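Local coordinates for protein extracellular subtilisin-like serine proteinase (Vibrio sp. PA-44, PDB 1SH7) that probably cleaves peptide bonds as a calcium-binding, cold-adapted serine endopeptidase of the subtilisin (S8) family, this chain being its subtilase domain, at residues V112-V115 / A116-S120; D183-S186 / S187-W191. All blocks are in the same frame, centred on the assembly; numbering follows the deposited sequence.

Contact 1 (V112-V115 / A116-S120); sequences VDWV and AQNAS
W114 and N118 stack one helical turn apart, with the N118 side chain laid over one face of the indole. The N118 CB sits 3.8 Å from the centroid of the W114 six-membered ring. It lies only 3° off the ring normal, a CH-pi contact made squarely over the face. The amide group continues across the same face, its plane tilted 23° from that of the ring. A chi1 of -172° turns the indole away from its own backbone N and brings the six-membered ring over N118. Q117 CG lies against D113 O at 3.3 Å, a van der Waals contact.

The backbone bonds change character along these residues. A116 N donates to V112 O at 3.1 Å and Q117 N to D113 O at 2.9 Å, both regular alpha-helical bonds. At N118 the pattern frays. Its bond to W114 O is weak, and its N also donates to V115 O at 3.2 Å, a bond of 3-10 spacing. V115 O takes a second bond from A119 N at 3.0 Å. A119 is the first residue to leave helical geometry, so this is the C-terminal end of helix 105-118.

V112 packs on A140 and A144 of helix 135-146, and A116 on A144. W114 and V115 rest on Y34 of strand 32-37 and V94 of strand 90-95, joining the helix to the central parallel sheet.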
ATOM      1  N   VAL A 112      -7.438 -11.285  -6.936  1.00 12.14           N
ATOM      2  CA  VAL A 112      -8.247 -10.058  -6.895  1.00 12.83           C
ATOM      3  C   VAL A 112      -9.731 -10.428  -6.673  1.00 12.71           C
ATOM      4  O   VAL A 112     -10.395  -9.878  -5.791  1.00 14.21           O
ATOM      5  CB  VAL A 112      -8.044  -9.218  -8.170  1.00 12.46           C
ATOM      6  CG1 VAL A 112      -9.053  -8.073  -8.266  1.00 12.40           C
ATOM      7  CG2 VAL A 112      -6.601  -8.720  -8.253  1.00 11.51           C
ATOM      8  N   ASP A 113     -10.230 -11.375  -7.457  1.00 13.42           N
ATOM      9  CA  ASP A 113     -11.587 -11.905  -7.337  1.00 13.66           C
ATOM     10  C   ASP A 113     -11.842 -12.495  -5.939  1.00 13.35           C
ATOM     11  O   ASP A 113     -12.934 -12.353  -5.381  1.00 13.15           O
ATOM     12  CB  ASP A 113     -11.815 -13.011  -8.378  1.00 13.57           C
ATOM     13  CG  ASP A 113     -11.962 -12.490  -9.791  1.00 16.37           C
ATOM     14  OD1 ASP A 113     -12.058 -13.367 -10.700  1.00 16.48           O
ATOM     15  OD2 ASP A 113     -12.017 -11.259 -10.101  1.00 16.87           O
ATOM     16  N   TRP A 114     -10.839 -13.168  -5.381  1.00 12.82           N
ATOM     17  CA  TRP A 114     -10.966 -13.766  -4.058  1.00 12.02           C
ATOM     18  C   TRP A 114     -11.190 -12.714  -2.972  1.00 11.49           C
ATOM     19  O   TRP A 114     -11.985 -12.901  -2.045  1.00 10.70           O
ATOM     20  CB  TRP A 114      -9.715 -14.595  -3.739  1.00 12.35           C
ATOM     21  CG  TRP A 114      -9.835 -15.387  -2.507  1.00 11.74           C
ATOM     22  CD1 TRP A 114     -10.244 -16.680  -2.406  1.00 12.07           C
ATOM     23  CD2 TRP A 114      -9.589 -14.941  -1.162  1.00 13.39           C
ATOM     24  NE1 TRP A 114     -10.211 -17.084  -1.099  1.00 11.10           N
ATOM     25  CE2 TRP A 114      -9.824 -16.035  -0.311  1.00 13.40           C
ATOM     26  CE3 TRP A 114      -9.145 -13.747  -0.595  1.00 14.29           C
ATOM     27  CZ2 TRP A 114      -9.643 -15.962   1.073  1.00 12.79           C
ATOM     28  CZ3 TRP A 114      -8.986 -13.672   0.773  1.00 14.01           C
ATOM     29  CH2 TRP A 114      -9.247 -14.761   1.586  1.00 14.57           C
ATOM     30  N   VAL A 115     -10.473 -11.611  -3.094  1.00 11.83           N
ATOM     31  CA  VAL A 115     -10.657 -10.481  -2.167  1.00 11.57           C
ATOM     32  C   VAL A 115     -12.069  -9.905  -2.323  1.00 11.54           C
ATOM     33  O   VAL A 115     -12.774  -9.720  -1.333  1.00 11.00           O
ATOM     34  CB  VAL A 115      -9.570  -9.399  -2.379  1.00 11.23           C
ATOM     35  CG1 VAL A 115      -9.929  -8.127  -1.688  1.00 12.41           C
ATOM     36  CG2 VAL A 115      -8.189  -9.914  -1.903  1.00 12.64           C
ATOM     37  N   ALA A 116     -12.525  -9.666  -3.540  1.00 12.36           N
ATOM     38  CA  ALA A 116     -13.892  -9.171  -3.725  1.00 13.54           C
ATOM     39  C   ALA A 116     -14.918 -10.141  -3.097  1.00 14.45           C
ATOM     40  O   ALA A 116     -15.849  -9.715  -2.389  1.00 14.50           O
ATOM     41  CB  ALA A 116     -14.204  -8.967  -5.189  1.00 13.83           C
ATOM     42  N   GLN A 117     -14.699 -11.439  -3.279  1.00 14.60           N
ATOM     43  CA  GLN A 117     -15.664 -12.431  -2.793  1.00 15.74           C
ATOM     44  C   GLN A 117     -15.583 -12.664  -1.266  1.00 15.56           C
ATOM     45  O   GLN A 117     -16.567 -13.062  -0.661  1.00 14.77           O
ATOM     46  CB  GLN A 117     -15.500 -13.761  -3.517  0.65 15.72           C
ATOM     47  CG  GLN A 117     -15.916 -13.728  -4.980  0.65 18.89           C
ATOM     48  CD  GLN A 117     -15.360 -14.898  -5.785  0.65 22.81           C
ATOM     49  OE1 GLN A 117     -15.022 -15.944  -5.224  0.65 26.49           O
ATOM     50  NE2 GLN A 117     -15.255 -14.719  -7.099  0.65 24.75           N
ATOM     51  N   ASN A 118     -14.432 -12.402  -0.649  1.00 15.31           N
ATOM     52  CA  ASN A 118     -14.209 -12.820   0.723  1.00 15.47           C
ATOM     53  C   ASN A 118     -14.021 -11.695   1.731  1.00 15.21           C
ATOM     54  O   ASN A 118     -13.912 -11.957   2.919  1.00 13.85           O
ATOM     55  CB  ASN A 118     -13.011 -13.797   0.782  1.00 15.81           C
ATOM     56  CG  ASN A 118     -13.319 -15.119   0.100  1.00 17.64           C
ATOM     57  OD1 ASN A 118     -13.014 -15.313  -1.096  1.00 22.13           O
ATOM     58  ND2 ASN A 118     -13.942 -16.025   0.830  1.00 18.27           N
ATOM     59  N   ALA A 119     -13.959 -10.449   1.282  1.00 15.91           N
ATOM     60  CA  ALA A 119     -13.783  -9.346   2.250  1.00 17.01           C
ATOM     61  C   ALA A 119     -15.000  -9.318   3.123  1.00 17.41           C
ATOM     62  O   ALA A 119     -16.094  -9.566   2.632  1.00 17.75           O
ATOM     63  CB  ALA A 119     -13.627  -8.024   1.548  1.00 17.06           C
ATOM     64  N   SER A 120     -14.857  -9.033   4.405  1.00 18.77           N
ATOM     65  CA  SER A 120     -16.062  -9.044   5.259  1.00 20.16           C
ATOM     66  C   SER A 120     -16.504  -7.646   5.776  1.00 19.62           C
ATOM     67  O   SER A 120     -17.463  -7.025   5.230  1.00 21.72           O
ATOM     68  CB  SER A 120     -15.952 -10.157   6.355  1.00 20.68           C
ATOM     69  OG  SER A 120     -15.215  -9.777   7.504  1.00 24.27           O
TER

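Contact 2 (D183-S186 / S187-W191); sequences DSRS and SFSNW
F188 lays one face of its ring over the CB of S186, which lies 3.7 Å from the ring centroid. The approach is a CH-pi contact, 23° off the ring normal and offset toward the rim. The phenyl CG sits between its backbone N and carbonyl carbon (chi1 56°), which folds the ring back over S186. The S186 OG is held by the hydroxyls of S202 and S178.

Residues 186-189 form a type I beta turn in the long loop between strands 174-179 and 197-200 of the subtilase fold. S189 N closes it on S186 O at 2.9 Å. The F188 side chain is about 6 Å from the phenylmethanesulfonic acid bound at the active site.

R185 spans the turn on its other flank. Its chain bends at chi3 (65°) and brings NH1 to S189 O at 2.7 Å. This carbonyl lies near the guanidinium plane and accepts on a lone pair, though the N-H is well off straight. NH1 also bonds N159 OD1, and NH2 forms a salt bridge with D260. Closer to the backbone, R185 CG packs on S189 CB at 3.8 Å. The W191 indole turns an edge to R185 NH1, its CD1 3.8 Å away, and makes a cation-pi contact with R262.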
ATOM      1  N   ASP A 183      12.197  14.425   0.414  1.00  8.35           N
ATOM      2  CA  ASP A 183      11.038  14.809  -0.381  1.00  9.29           C
ATOM      3  C   ASP A 183      11.227  14.826  -1.891  1.00  9.55           C
ATOM      4  O   ASP A 183      10.405  15.359  -2.598  1.00  8.30           O
ATOM      5  CB  ASP A 183      10.437  16.129   0.124  1.00  9.30           C
ATOM      6  CG  ASP A 183       9.514  15.920   1.327  1.00 10.90           C
ATOM      7  OD1 ASP A 183       9.237  14.738   1.688  1.00  9.06           O
ATOM      8  OD2 ASP A 183       9.018  16.885   1.968  1.00  9.92           O
ATOM      9  N   SER A 184      12.292  14.210  -2.407  1.00  9.80           N
ATOM     10  CA  SER A 184      12.354  13.996  -3.852  1.00 10.71           C
ATOM     11  C   SER A 184      11.532  12.783  -4.232  1.00 10.74           C
ATOM     12  O   SER A 184      11.479  11.814  -3.487  1.00 10.57           O
ATOM     13  CB  SER A 184      13.793  13.782  -4.335  1.00 11.20           C
ATOM     14  OG  SER A 184      13.829  13.546  -5.756  1.00 11.65           O
ATOM     15  N   ARG A 185      10.910  12.828  -5.403  1.00 10.38           N
ATOM     16  CA  ARG A 185      10.518  11.606  -6.075  1.00 10.96           C
ATOM     17  C   ARG A 185      11.730  10.681  -6.132  1.00 10.78           C
ATOM     18  O   ARG A 185      12.800  11.145  -6.450  1.00 10.56           O
ATOM     19  CB  ARG A 185      10.078  11.924  -7.515  1.00 10.77           C
ATOM     20  CG  ARG A 185       9.635  10.708  -8.333  1.00 11.63           C
ATOM     21  CD  ARG A 185       9.332  10.958  -9.823  1.00 11.98           C
ATOM     22  NE  ARG A 185      10.523  11.366 -10.587  1.00 12.24           N
ATOM     23  CZ  ARG A 185      11.272  10.587 -11.369  1.00 12.09           C
ATOM     24  NH1 ARG A 185      10.988   9.303 -11.562  1.00 10.48           N
ATOM     25  NH2 ARG A 185      12.328  11.119 -11.973  1.00 15.39           N
ATOM     26  N   SER A 186      11.573   9.400  -5.794  1.00 10.57           N
ATOM     27  CA  SER A 186      12.661   8.416  -5.954  1.00 10.82           C
ATOM     28  C   SER A 186      12.983   8.343  -7.425  1.00 10.62           C
ATOM     29  O   SER A 186      12.062   8.346  -8.266  1.00  9.83           O
ATOM     30  CB  SER A 186      12.230   7.037  -5.448  1.00 10.87           C
ATOM     31  OG  SER A 186      11.742   7.139  -4.120  1.00 10.97           O
ATOM     32  N   SER A 187      14.270   8.263  -7.752  1.00  9.65           N
ATOM     33  CA  SER A 187      14.686   8.323  -9.165  1.00 10.85           C
ATOM     34  C   SER A 187      14.130   7.210 -10.025  1.00 10.98           C
ATOM     35  O   SER A 187      14.087   7.366 -11.250  1.00 11.72           O
ATOM     36  CB  SER A 187      16.205   8.344  -9.311  1.00  9.43           C
ATOM     37  OG  SER A 187      16.784   7.285  -8.633  1.00 12.47           O
ATOM     38  N   PHE A 188      13.738   6.085  -9.404  1.00 10.86           N
ATOM     39  CA  PHE A 188      13.193   4.925 -10.145  1.00 11.05           C
ATOM     40  C   PHE A 188      11.665   5.031 -10.311  1.00 11.27           C
ATOM     41  O   PHE A 188      11.058   4.287 -11.070  1.00 10.91           O
ATOM     42  CB  PHE A 188      13.540   3.596  -9.431  1.00 11.23           C
ATOM     43  CG  PHE A 188      13.060   3.549  -7.999  1.00 10.83           C
ATOM     44  CD1 PHE A 188      11.707   3.391  -7.705  1.00 10.85           C
ATOM     45  CD2 PHE A 188      13.944   3.715  -6.953  1.00  9.53           C
ATOM     46  CE1 PHE A 188      11.271   3.436  -6.370  1.00  8.51           C
ATOM     47  CE2 PHE A 188      13.512   3.745  -5.672  1.00 10.36           C
ATOM     48  CZ  PHE A 188      12.177   3.587  -5.377  1.00  8.59           C
ATOM     49  N   SER A 189      11.025   5.921  -9.558  1.00 11.16           N
ATOM     50  CA  SER A 189       9.561   5.926  -9.518  1.00 11.82           C
ATOM     51  C   SER A 189       8.903   6.226 -10.840  1.00 11.51           C
ATOM     52  O   SER A 189       9.196   7.227 -11.499  1.00 12.09           O
ATOM     53  CB  SER A 189       9.038   6.953  -8.506  1.00 11.31           C
ATOM     54  OG  SER A 189       7.631   6.794  -8.399  1.00 11.81           O
ATOM     55  N   ASN A 190       7.925   5.409 -11.213  1.00 11.48           N
ATOM     56  CA  ASN A 190       7.077   5.809 -12.314  1.00 10.76           C
ATOM     57  C   ASN A 190       6.313   7.097 -11.893  1.00 11.80           C
ATOM     58  O   ASN A 190       6.318   7.520 -10.722  1.00  9.88           O
ATOM     59  CB  ASN A 190       6.100   4.686 -12.705  1.00 11.14           C
ATOM     60  CG  ASN A 190       6.740   3.568 -13.512  1.00 10.91           C
ATOM     61  OD1 ASN A 190       6.069   2.564 -13.833  1.00 16.39           O
ATOM     62  ND2 ASN A 190       7.986   3.709 -13.845  1.00  8.49           N
ATOM     63  N   TRP A 191       5.725   7.737 -12.894  1.00 12.05           N
ATOM     64  CA  TRP A 191       5.259   9.106 -12.829  1.00 12.93           C
ATOM     65  C   TRP A 191       4.061   9.260 -13.753  1.00 13.36           C
ATOM     66  O   TRP A 191       3.685   8.299 -14.430  1.00 13.09           O
ATOM     67  CB  TRP A 191       6.396  10.109 -13.198  1.00 12.71           C
ATOM     68  CG  TRP A 191       7.231   9.725 -14.397  1.00 13.98           C
ATOM     69  CD1 TRP A 191       8.481   9.222 -14.379  1.00 14.38           C
ATOM     70  CD2 TRP A 191       6.874   9.867 -15.772  1.00 14.42           C
ATOM     71  NE1 TRP A 191       8.926   8.997 -15.661  1.00 14.72           N
ATOM     72  CE2 TRP A 191       7.945   9.371 -16.537  1.00 15.56           C
ATOM     73  CE3 TRP A 191       5.737  10.327 -16.441  1.00 15.85           C
ATOM     74  CZ2 TRP A 191       7.927   9.351 -17.930  1.00 14.99           C
ATOM     75  CZ3 TRP A 191       5.718  10.295 -17.824  1.00 15.61           C
ATOM     76  CH2 TRP A 191       6.808   9.809 -18.547  1.00 14.63           C
TER

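Overall arrangement
Contact 1 precedes contact 2 along the chain, and both belong to the one subtilase domain. Their centres are 32 Å apart on opposite sides of the chain's centre. The nearest atoms are about 18 Å apart. The seven-stranded parallel sheet links them. Helix 105-118 of contact 1 packs on strands 32-37 and 90-95, whereas the loop of contact 2 connects 174-179 and 197-200, the last two strands of the sheet. Contact 1 is structural packing at a helix end; the V112 side chain is about 14 Å from the bound phenylmethanesulfonic acid. Contact 2 is nearer that ligand. Between side chains, F188 is about 8 Å from S220 and V115 about 10 Å from D37, both predicted catalytic residues.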